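Local coordinates for protein ATP-dependent Clp protease proteolytic subunit (Plasmodium falciparum, PDB 4GM2) that serves as the inactive subunit of the apicoplast caseinolytic (Clp) protease complex, a member of the ClpP serine peptidase family that assembles here as seven copies, at residues Ser27-Phe32 and Lys57-His62; Leu63-Thr68 and Val99-Leu104; Tyr122-Lys127 and Ile198-Glu203. All coordinates share one frame; numbering follows the deposited sequence.

Contact 1: Ser27-Phe32 and Lys57-His62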
loop_
_atom_site.group_PDB
_atom_site.type_symbol
_atom_site.label_atom_id
_atom_site.label_comp_id
_atom_site.label_asym_id
_atom_site.label_seq_id
_atom_site.Cartn_x
_atom_site.Cartn_y
_atom_site.Cartn_z
ATOM N N SER A 27 15.308 15.435 -7.527
ATOM C CA SER A 27 16.643 15.125 -8.043
ATOM C C SER A 27 17.177 16.240 -8.951
ATOM O O SER A 27 18.390 16.360 -9.149
ATOM C CB SER A 27 16.634 13.782 -8.777
ATOM O OG SER A 27 15.991 13.875 -10.042
ATOM N N LYS A 28 16.257 17.051 -9.480
ATOM C CA LYS A 28 16.567 18.189 -10.343
ATOM C C LYS A 28 16.463 19.517 -9.587
ATOM O O LYS A 28 16.509 20.598 -10.194
ATOM C CB LYS A 28 15.605 18.212 -11.541
ATOM C CG LYS A 28 15.693 17.002 -12.457
ATOM C CD LYS A 28 16.926 17.065 -13.344
ATOM C CE LYS A 28 17.387 15.675 -13.748
ATOM N NZ LYS A 28 18.643 15.744 -14.550
ATOM N N ARG A 29 16.319 19.433 -8.264
ATOM C CA ARG A 29 16.108 20.606 -7.402
ATOM C C ARG A 29 14.831 21.385 -7.763
ATOM O O ARG A 29 14.794 22.621 -7.719
ATOM C CB ARG A 29 17.342 21.516 -7.385
ATOM C CG ARG A 29 18.563 20.874 -6.754
ATOM C CD ARG A 29 19.774 21.796 -6.765
ATOM N NE ARG A 29 19.768 22.790 -5.687
ATOM C CZ ARG A 29 20.006 22.523 -4.402
ATOM N NH1 ARG A 29 20.253 21.282 -4.000
ATOM N NH2 ARG A 29 19.982 23.502 -3.507
ATOM N N ILE A 30 13.782 20.647 -8.114
ATOM C CA ILE A 30 12.483 21.250 -8.404
ATOM C C ILE A 30 11.480 20.968 -7.285
ATOM O O ILE A 30 11.306 19.826 -6.854
ATOM C CB ILE A 30 11.916 20.768 -9.763
ATOM C CG1 ILE A 30 12.861 21.149 -10.907
ATOM C CG2 ILE A 30 10.526 21.346 -10.006
ATOM C CD1 ILE A 30 12.530 20.494 -12.231
ATOM N N ILE A 31 10.840 22.023 -6.804
ATOM C CA ILE A 31 9.668 21.894 -5.943
ATOM C C ILE A 31 8.484 22.401 -6.758
ATOM O O ILE A 31 8.477 23.557 -7.212
ATOM C CB ILE A 31 9.810 22.709 -4.638
ATOM C CG1 ILE A 31 10.945 22.155 -3.782
ATOM C CG2 ILE A 31 8.515 22.679 -3.843
ATOM C CD1 ILE A 31 11.479 23.141 -2.770
ATOM N N PHE A 32 7.498 21.534 -6.965
ATOM C CA PHE A 32 6.334 21.900 -7.766
ATOM C C PHE A 32 5.074 21.997 -6.908
ATOM O O PHE A 32 4.440 20.985 -6.614
ATOM C CB PHE A 32 6.160 20.909 -8.932
ATOM C CG PHE A 32 5.003 21.220 -9.856
ATOM C CD1 PHE A 32 4.449 22.502 -9.931
ATOM C CD2 PHE A 32 4.488 20.226 -10.685
ATOM C CE1 PHE A 32 3.393 22.773 -10.790
ATOM C CE2 PHE A 32 3.433 20.492 -11.548
ATOM C CZ PHE A 32 2.887 21.769 -11.603
ATOM N N LYS A 57 24.782 23.447 -1.304
ATOM C CA LYS A 57 24.709 24.674 -0.530
ATOM C C LYS A 57 24.249 25.905 -1.302
ATOM O O LYS A 57 23.219 26.480 -0.959
ATOM C CB LYS A 57 26.016 24.940 0.217
ATOM C CG LYS A 57 25.802 25.578 1.580
ATOM C CD LYS A 57 25.407 24.552 2.631
ATOM C CE LYS A 57 24.956 25.225 3.919
ATOM N NZ LYS A 57 25.983 26.133 4.511
ATOM N N ARG A 58 24.988 26.316 -2.326
ATOM C CA ARG A 58 24.629 27.545 -3.037
ATOM C C ARG A 58 24.162 27.242 -4.450
ATOM O O ARG A 58 24.668 27.803 -5.429
ATOM C CB ARG A 58 25.796 28.536 -3.042
ATOM C CG ARG A 58 25.939 29.353 -1.768
ATOM C CD ARG A 58 27.396 29.724 -1.514
ATOM N NE ARG A 58 28.187 28.544 -1.162
ATOM C CZ ARG A 58 28.280 28.034 0.065
ATOM N NH1 ARG A 58 27.644 28.606 1.082
ATOM N NH2 ARG A 58 29.015 26.949 0.278
ATOM N N LYS A 59 23.184 26.353 -4.549
ATOM C CA LYS A 59 22.709 25.869 -5.830
ATOM C C LYS A 59 21.223 26.191 -5.983
ATOM O O LYS A 59 20.417 25.796 -5.142
ATOM C CB LYS A 59 22.953 24.363 -5.930
ATOM C CG LYS A 59 22.917 23.817 -7.344
ATOM C CD LYS A 59 23.455 22.402 -7.385
ATOM C CE LYS A 59 23.644 21.942 -8.818
ATOM N NZ LYS A 59 24.169 20.551 -8.839
ATOM N N PRO A 60 20.854 26.906 -7.062
ATOM C CA PRO A 60 19.478 27.380 -7.228
ATOM C C PRO A 60 18.408 26.296 -7.070
ATOM O O PRO A 60 18.587 25.161 -7.527
ATOM C CB PRO A 60 19.468 27.938 -8.655
ATOM C CG PRO A 60 20.874 28.354 -8.890
ATOM C CD PRO A 60 21.718 27.338 -8.174
ATOM N N ILE A 61 17.314 26.661 -6.406
ATOM C CA ILE A 61 16.144 25.800 -6.268
ATOM C C ILE A 61 15.002 26.382 -7.105
ATOM O O ILE A 61 14.773 27.591 -7.099
ATOM C CB ILE A 61 15.729 25.650 -4.792
ATOM C CG1 ILE A 61 16.836 24.932 -4.012
ATOM C CG2 ILE A 61 14.402 24.908 -4.672
ATOM C CD1 ILE A 61 16.721 25.050 -2.508
ATOM N N HIS A 62 14.301 25.516 -7.830
ATOM C CA HIS A 62 13.267 25.959 -8.753
ATOM C C HIS A 62 11.897 25.663 -8.224
ATOM O O HIS A 62 11.421 24.524 -8.282
ATOM C CB HIS A 62 13.476 25.328 -10.122
ATOM C CG HIS A 62 14.831 25.620 -10.717
ATOM N ND1 HIS A 62 15.080 26.722 -11.447
ATOM C CD2 HIS A 62 16.031 24.913 -10.649
ATOM C CE1 HIS A 62 16.368 26.722 -11.835
ATOM N NE2 HIS A 62 16.950 25.615 -11.345
#

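Contact 2: Leu63-Thr68 and Val99-Leu104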
loop_
_atom_site.group_PDB
_atom_site.type_symbol
_atom_site.label_atom_id
_atom_site.label_comp_id
_atom_site.label_asym_id
_atom_site.label_seq_id
_atom_site.Cartn_x
_atom_site.Cartn_y
_atom_site.Cartn_z
ATOM N N LEU A 63 11.255 26.700 -7.693
ATOM C CA LEU A 63 9.919 26.585 -7.127
ATOM C C LEU A 63 8.853 26.924 -8.161
ATOM O O LEU A 63 8.612 28.093 -8.460
ATOM C CB LEU A 63 9.779 27.492 -5.898
ATOM C CG LEU A 63 8.434 27.535 -5.170
ATOM C CD1 LEU A 63 7.988 26.151 -4.735
ATOM C CD2 LEU A 63 8.517 28.468 -3.975
ATOM N N TYR A 64 8.222 25.890 -8.707
ATOM C CA TYR A 64 7.138 26.074 -9.663
ATOM C C TYR A 64 5.810 26.161 -8.925
ATOM O O TYR A 64 5.526 25.345 -8.041
ATOM C CB TYR A 64 7.118 24.933 -10.684
ATOM C CG TYR A 64 8.236 24.995 -11.698
ATOM C CD1 TYR A 64 9.510 24.502 -11.401
ATOM C CD2 TYR A 64 8.021 25.540 -12.959
ATOM C CE1 TYR A 64 10.536 24.560 -12.331
ATOM C CE2 TYR A 64 9.041 25.604 -13.896
ATOM C CZ TYR A 64 10.294 25.112 -13.578
ATOM O OH TYR A 64 11.299 25.173 -14.511
ATOM N N ILE A 65 4.999 27.148 -9.290
ATOM C CA ILE A 65 3.756 27.414 -8.573
ATOM C C ILE A 65 2.544 27.422 -9.487
ATOM O O ILE A 65 2.499 28.158 -10.473
ATOM C CB ILE A 65 3.829 28.737 -7.777
ATOM C CG1 ILE A 65 4.894 28.636 -6.677
ATOM C CG2 ILE A 65 2.476 29.070 -7.167
ATOM C CD1 ILE A 65 5.279 29.959 -6.057
ATOM N N ASN A 66 1.573 26.578 -9.154
ATOM C CA ASN A 66 0.252 26.601 -9.771
ATOM C C ASN A 66 -0.772 26.302 -8.684
ATOM O O ASN A 66 -1.178 25.155 -8.495
ATOM C CB ASN A 66 0.166 25.586 -10.912
ATOM C CG ASN A 66 -1.098 25.739 -11.740
ATOM O OD1 ASN A 66 -1.741 26.785 -11.733
ATOM N ND2 ASN A 66 -1.456 24.687 -12.465
ATOM N N SER A 67 -1.174 27.344 -7.961
ATOM C CA SER A 67 -1.941 27.182 -6.726
ATOM C C SER A 67 -2.987 28.271 -6.518
ATOM O O SER A 67 -2.808 29.411 -6.954
ATOM C CB SER A 67 -0.989 27.168 -5.530
ATOM O OG SER A 67 -1.697 27.026 -4.313
ATOM N N THR A 68 -4.068 27.905 -5.831
ATOM C CA THR A 68 -5.120 28.850 -5.445
ATOM C C THR A 68 -4.961 29.287 -3.983
ATOM O O THR A 68 -5.880 29.854 -3.381
ATOM C CB THR A 68 -6.534 28.280 -5.699
ATOM O OG1 THR A 68 -6.690 27.027 -5.015
ATOM C CG2 THR A 68 -6.766 28.069 -7.191
ATOM N N VAL A 99 16.193 30.690 -4.473
ATOM C CA VAL A 99 15.041 30.000 -5.048
ATOM C C VAL A 99 14.382 30.864 -6.126
ATOM O O VAL A 99 13.994 32.012 -5.878
ATOM C CB VAL A 99 14.039 29.437 -3.990
ATOM C CG1 VAL A 99 14.666 29.384 -2.600
ATOM C CG2 VAL A 99 12.737 30.210 -3.957
ATOM N N TYR A 100 14.314 30.317 -7.337
ATOM C CA TYR A 100 13.627 30.972 -8.441
ATOM C C TYR A 100 12.182 30.507 -8.414
ATOM O O TYR A 100 11.922 29.333 -8.165
ATOM C CB TYR A 100 14.259 30.595 -9.789
ATOM C CG TYR A 100 15.762 30.800 -9.913
ATOM C CD1 TYR A 100 16.465 31.633 -9.032
ATOM C CD2 TYR A 100 16.475 30.186 -10.947
ATOM C CE1 TYR A 100 17.832 31.823 -9.161
ATOM C CE2 TYR A 100 17.843 30.372 -11.086
ATOM C CZ TYR A 100 18.517 31.191 -10.193
ATOM O OH TYR A 100 19.879 31.377 -10.329
ATOM N N THR A 101 11.246 31.418 -8.664
ATOM C CA THR A 101 9.827 31.052 -8.728
ATOM C C THR A 101 9.288 31.136 -10.158
ATOM O O THR A 101 9.665 32.031 -10.923
ATOM C CB THR A 101 8.953 31.899 -7.778
ATOM O OG1 THR A 101 9.196 33.291 -8.005
ATOM C CG2 THR A 101 9.259 31.574 -6.327
ATOM N N TYR A 102 8.423 30.186 -10.513
ATOM C CA TYR A 102 7.793 30.141 -11.834
ATOM C C TYR A 102 6.298 29.919 -11.669
ATOM O O TYR A 102 5.889 28.888 -11.138
ATOM C CB TYR A 102 8.363 28.991 -12.668
ATOM C CG TYR A 102 9.874 28.914 -12.736
ATOM C CD1 TYR A 102 10.619 28.418 -11.660
ATOM C CD2 TYR A 102 10.557 29.307 -13.885
ATOM C CE1 TYR A 102 11.997 28.342 -11.722
ATOM C CE2 TYR A 102 11.939 29.228 -13.957
ATOM C CZ TYR A 102 12.651 28.747 -12.873
ATOM O OH TYR A 102 14.018 28.669 -12.937
ATOM N N CYS A 103 5.478 30.873 -12.107
ATOM C CA CYS A 103 4.032 30.674 -12.048
ATOM C C CYS A 103 3.539 29.990 -13.311
ATOM O O CYS A 103 3.688 30.517 -14.414
ATOM C CB CYS A 103 3.267 31.974 -11.807
ATOM S SG CYS A 103 1.485 31.707 -11.582
ATOM N N LEU A 104 2.946 28.813 -13.128
ATOM C CA LEU A 104 2.527 27.957 -14.233
ATOM C C LEU A 104 1.043 28.065 -14.595
ATOM O O LEU A 104 0.563 27.334 -15.462
ATOM C CB LEU A 104 2.893 26.501 -13.926
ATOM C CG LEU A 104 4.130 25.886 -14.587
ATOM C CD1 LEU A 104 5.306 26.848 -14.676
ATOM C CD2 LEU A 104 4.518 24.624 -13.843
#

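Contact 3: Tyr122-Lys127 and Ile198-Glu203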
loop_
_atom_site.group_PDB
_atom_site.type_symbol
_atom_site.label_atom_id
_atom_site.label_comp_id
_atom_site.label_asym_id
_atom_site.label_seq_id
_atom_site.Cartn_x
_atom_site.Cartn_y
_atom_site.Cartn_z
ATOM N N TYR A 122 14.626 36.831 -10.693
ATOM C CA TYR A 122 14.383 35.425 -10.999
ATOM C C TYR A 122 12.985 34.954 -10.588
ATOM O O TYR A 122 12.784 33.792 -10.213
ATOM C CB TYR A 122 15.465 34.554 -10.361
ATOM C CG TYR A 122 16.845 34.759 -10.941
ATOM C CD1 TYR A 122 17.303 33.966 -11.990
ATOM C CD2 TYR A 122 17.699 35.744 -10.439
ATOM C CE1 TYR A 122 18.567 34.144 -12.525
ATOM C CE2 TYR A 122 18.965 35.930 -10.967
ATOM C CZ TYR A 122 19.393 35.127 -12.010
ATOM O OH TYR A 122 20.649 35.302 -12.545
ATOM N N ARG A 123 12.024 35.868 -10.670
ATOM C CA ARG A 123 10.621 35.526 -10.505
ATOM C C ARG A 123 9.957 35.552 -11.880
ATOM O O ARG A 123 9.819 36.609 -12.502
ATOM C CB ARG A 123 9.941 36.494 -9.541
ATOM C CG ARG A 123 10.574 36.527 -8.157
ATOM C CD ARG A 123 10.040 37.684 -7.329
ATOM N NE ARG A 123 10.381 38.987 -7.896
ATOM C CZ ARG A 123 9.932 40.148 -7.432
ATOM N NH1 ARG A 123 9.118 40.186 -6.385
ATOM N NH2 ARG A 123 10.297 41.277 -8.018
ATOM N N PHE A 124 9.561 34.373 -12.348
ATOM C CA PHE A 124 9.083 34.189 -13.713
ATOM C C PHE A 124 7.607 33.829 -13.756
ATOM O O PHE A 124 7.044 33.346 -12.774
ATOM C CB PHE A 124 9.896 33.093 -14.415
ATOM C CG PHE A 124 11.384 33.294 -14.336
ATOM C CD1 PHE A 124 12.032 34.160 -15.210
ATOM C CD2 PHE A 124 12.137 32.619 -13.384
ATOM C CE1 PHE A 124 13.402 34.347 -15.136
ATOM C CE2 PHE A 124 13.506 32.801 -13.308
ATOM C CZ PHE A 124 14.140 33.667 -14.183
ATOM N N SER A 125 6.990 34.064 -14.910
ATOM C CA SER A 125 5.610 33.672 -15.147
ATOM C C SER A 125 5.391 33.262 -16.599
ATOM O O SER A 125 6.064 33.759 -17.503
ATOM C CB SER A 125 4.660 34.810 -14.782
ATOM O OG SER A 125 3.329 34.474 -15.127
ATOM N N LEU A 126 4.449 32.346 -16.809
ATOM C CA LEU A 126 4.011 31.984 -18.152
ATOM C C LEU A 126 3.071 33.058 -18.698
ATOM O O LEU A 126 2.548 33.881 -17.943
ATOM C CB LEU A 126 3.325 30.613 -18.161
ATOM C CG LEU A 126 4.152 29.368 -17.805
ATOM C CD1 LEU A 126 3.267 28.132 -17.813
ATOM C CD2 LEU A 126 5.353 29.166 -18.722
ATOM N N LYS A 127 2.865 33.034 -20.012
ATOM C CA LYS A 127 2.071 34.033 -20.728
ATOM C C LYS A 127 0.674 34.270 -20.134
ATOM O O LYS A 127 0.254 35.417 -19.967
ATOM C CB LYS A 127 1.957 33.630 -22.203
ATOM C CG LYS A 127 1.656 34.778 -23.150
ATOM C CD LYS A 127 1.313 34.273 -24.541
ATOM C CE LYS A 127 0.996 35.435 -25.467
ATOM N NZ LYS A 127 0.466 34.973 -26.779
ATOM N N ILE A 198 6.483 40.129 -10.077
ATOM C CA ILE A 198 7.142 39.206 -10.987
ATOM C C ILE A 198 8.182 40.020 -11.758
ATOM O O ILE A 198 8.061 41.244 -11.873
ATOM C CB ILE A 198 6.095 38.591 -11.956
ATOM C CG1 ILE A 198 5.182 37.592 -11.224
ATOM C CG2 ILE A 198 6.735 37.961 -13.188
ATOM C CD1 ILE A 198 5.873 36.370 -10.653
ATOM N N ASP A 199 9.204 39.341 -12.273
ATOM C CA ASP A 199 10.268 40.001 -13.013
ATOM C C ASP A 199 10.145 39.841 -14.529
ATOM O O ASP A 199 10.184 40.831 -15.261
ATOM C CB ASP A 199 11.630 39.507 -12.528
ATOM C CG ASP A 199 11.878 39.841 -11.074
ATOM O OD1 ASP A 199 11.849 41.042 -10.735
ATOM O OD2 ASP A 199 12.105 38.909 -10.271
ATOM N N HIS A 200 10.002 38.601 -14.992
ATOM C CA HIS A 200 10.006 38.306 -16.426
ATOM C C HIS A 200 8.902 37.380 -16.835
ATOM O O HIS A 200 8.490 36.501 -16.069
ATOM C CB HIS A 200 11.342 37.698 -16.852
ATOM C CG HIS A 200 12.549 38.481 -16.392
ATOM N ND1 HIS A 200 12.862 39.692 -16.892
ATOM C CD2 HIS A 200 13.532 38.176 -15.452
ATOM C CE1 HIS A 200 13.985 40.143 -16.300
ATOM N NE2 HIS A 200 14.394 39.214 -15.419
ATOM N N ILE A 201 8.421 37.573 -18.062
ATOM C CA ILE A 201 7.470 36.657 -18.683
ATOM C C ILE A 201 8.241 35.708 -19.604
ATOM O O ILE A 201 8.920 36.144 -20.536
ATOM C CB ILE A 201 6.370 37.412 -19.458
ATOM C CG1 ILE A 201 5.661 38.402 -18.534
ATOM C CG2 ILE A 201 5.350 36.439 -20.032
ATOM C CD1 ILE A 201 5.201 39.663 -19.230
ATOM N N LEU A 202 8.131 34.412 -19.320
ATOM C CA LEU A 202 8.894 33.381 -20.018
ATOM C C LEU A 202 8.461 33.193 -21.466
ATOM O O LEU A 202 7.269 33.076 -21.761
ATOM C CB LEU A 202 8.784 32.047 -19.275
ATOM C CG LEU A 202 9.430 31.924 -17.894
ATOM C CD1 LEU A 202 8.998 30.626 -17.225
ATOM C CD2 LEU A 202 10.950 32.020 -17.967
ATOM N N GLU A 203 9.446 33.157 -22.359
ATOM C CA GLU A 203 9.217 32.893 -23.776
ATOM C C GLU A 203 10.182 31.820 -24.290
ATOM O O GLU A 203 10.975 31.274 -23.523
ATOM C CB GLU A 203 9.346 34.185 -24.591
ATOM C CG GLU A 203 10.616 34.978 -24.315
ATOM C CD GLU A 203 10.831 36.107 -25.303
ATOM O OE1 GLU A 203 11.105 35.818 -26.487
ATOM O OE2 GLU A 203 10.738 37.283 -24.890
#

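Contact 1: Ser27-Phe32 and Lys57-His62
Arg29 reaches over the chain at Lys59 and Pro60 and forms the tightly packed part of this contact. The bend at its chi3 (81°) turns the guanidinium onto two backbone carbonyls: Arg29 NH2 donates to Lys59 O at 2.9 Å, and Arg29 NE donates to Pro60 O at 3.2 Å. Pro60 O lies in the guanidinium plane, although NE stands above the plane of that carbonyl. Lys59 CB sits over one guanidinium face, 3.6 Å from Arg29 NE, while the side chain of Ile61 crosses that of Arg29 at about a right angle. Arg29 NH1 is held by Leu52 O, so the group is fixed at several points. Farther along, the backbones pair as parallel strands, with His62 N bound to Arg29 O (2.9 Å) and Ile31 N to His62 O (3.0 Å). On the looser side, Lys59 runs out extended and exposed, its end leading away from Arg29, and Lys28 turns off to a salt bridge with Glu55 of a second subunit. The positive phi of Arg29 completes a Schellman motif that ends helix 23-26 and leads into strand 30-33. That strand, helix 39-55 and strand 61-67 form a beta-alpha-beta unit: Ile31 and Ile61 touch through Ile31 CD1 and Ile61 CG2 (3.9 Å) and both pack on Leu49 of the helix, whereas Ile30 and His62 meet Tyr54 of the second subunit.

Contact 2: Leu63-Thr68 and Val99-Leu104
Leu63, Tyr64 and Ile65 pair in parallel with Thr101, Tyr102 and Cys103, the strand axes approaching to 4.6 Å with their directions 31° apart. Four backbone bonds hold the ladder, among them Leu63 N to Tyr100 O (2.8 Å) and Leu104 N to Ile65 O (2.8 Å), the latter carrying the pairing to the corner the chain turns at Leu104. Tyr64 and Tyr102 project from the same face and form an offset stack, their ring centroids 4.3 Å apart and their planes only 11° from parallel. Tyr102 CD1 lies over the centre of the Tyr64 ring, whereas Tyr64 CZ lies toward the rim of the Tyr102 ring. Both tyrosines set CG beside the backbone N and anti to the carbonyl carbon, which sends the two rings off in the same sense and lets them overlap. Leu104 closes the edge of the Tyr64 ring in its plane, with Leu104 CD1 3.5 Å from Tyr64 CD2. The phenol groups are anchored beyond the pair: Tyr102 OH bonds to His62 ND1, and Tyr64 OH to Tyr54 OH of a second subunit. On the other face, Leu63 and Thr101 lie side by side, with Leu63 CD2 4.0 Å from Thr101 CG2, and Thr101 OG1 bonds to Ala115 O. Both strands are interior in the parallel sheet, flanked by strands 30-33 and 123-125; the Leu63 and Ile65 face packs on helix 110-116, and the tyrosine face turns to the second subunit.

Contact 3: Tyr122-Lys127 and Ile198-Glu203
Asp199 OD2 is gripped by two donors of one residue, Arg123 NE at 2.9 Å and the backbone Arg123 N at 3.1 Å. The backbone amide meets the anti lone pair of the oxygen, while NE comes from above the carboxylate plane. Arg123 NH2 adds a bond to Asp199 OD1 (3.1 Å), making a two-pronged, side-on salt bridge in which the guanidinium and carboxylate planes are turned 48° apart. A bend at chi3 of Arg123 (-64°) brings NE and NH2 round to the carboxylate. The backbone pair is also doubly tied, since Arg123 O accepts from Asp199 N (2.8 Å) and from His200 N. Beyond this point the segments run on as short parallel strands, with Ser125 N bound to His200 O and Leu202 N to Ser125 O (2.8 Å). The Phe124 and His200 side chains point the same way, but the two rings are displaced along their planes and share little face. Leu202 instead crosses Phe124 at about a right angle, Leu202 CD2 lying 3.7 Å from Phe124 CD1. On the face of Ser125, Ile198 CG2 packs 4.1 Å from Ser125 CB. Arg123 NH1 bonds to Ser116 O and Asn169 O, so the buried arginine is satisfied on several sides. The carboxylate probably balances its charge, and the joint thus fastens strand 200-201, the last of the sheet within this chain, by side chain as well as backbone.

Overall arrangement
The three contacts follow one another along the chain and across a single parallel sheet, ordered 30-33, 61-67, 99-103, 123-125, 200-201, so that strand order matches chain order, as in the ClpP fold. Contact 1 joins the first two strands, contact 2 the second and third, and contact 3 the last two. Contact centres lie about 13 Å (1 and 2), 10 Å (2 and 3) and 18 Å (1 and 3) apart. Contacts 1 and 2 share strand 61-67, and contact 2 meets contact 3 where strands 99-103 and 123-125 pair. All three also touch a second subunit, so the sheet contributes to packing between neighbouring copies in the seven-chain assembly.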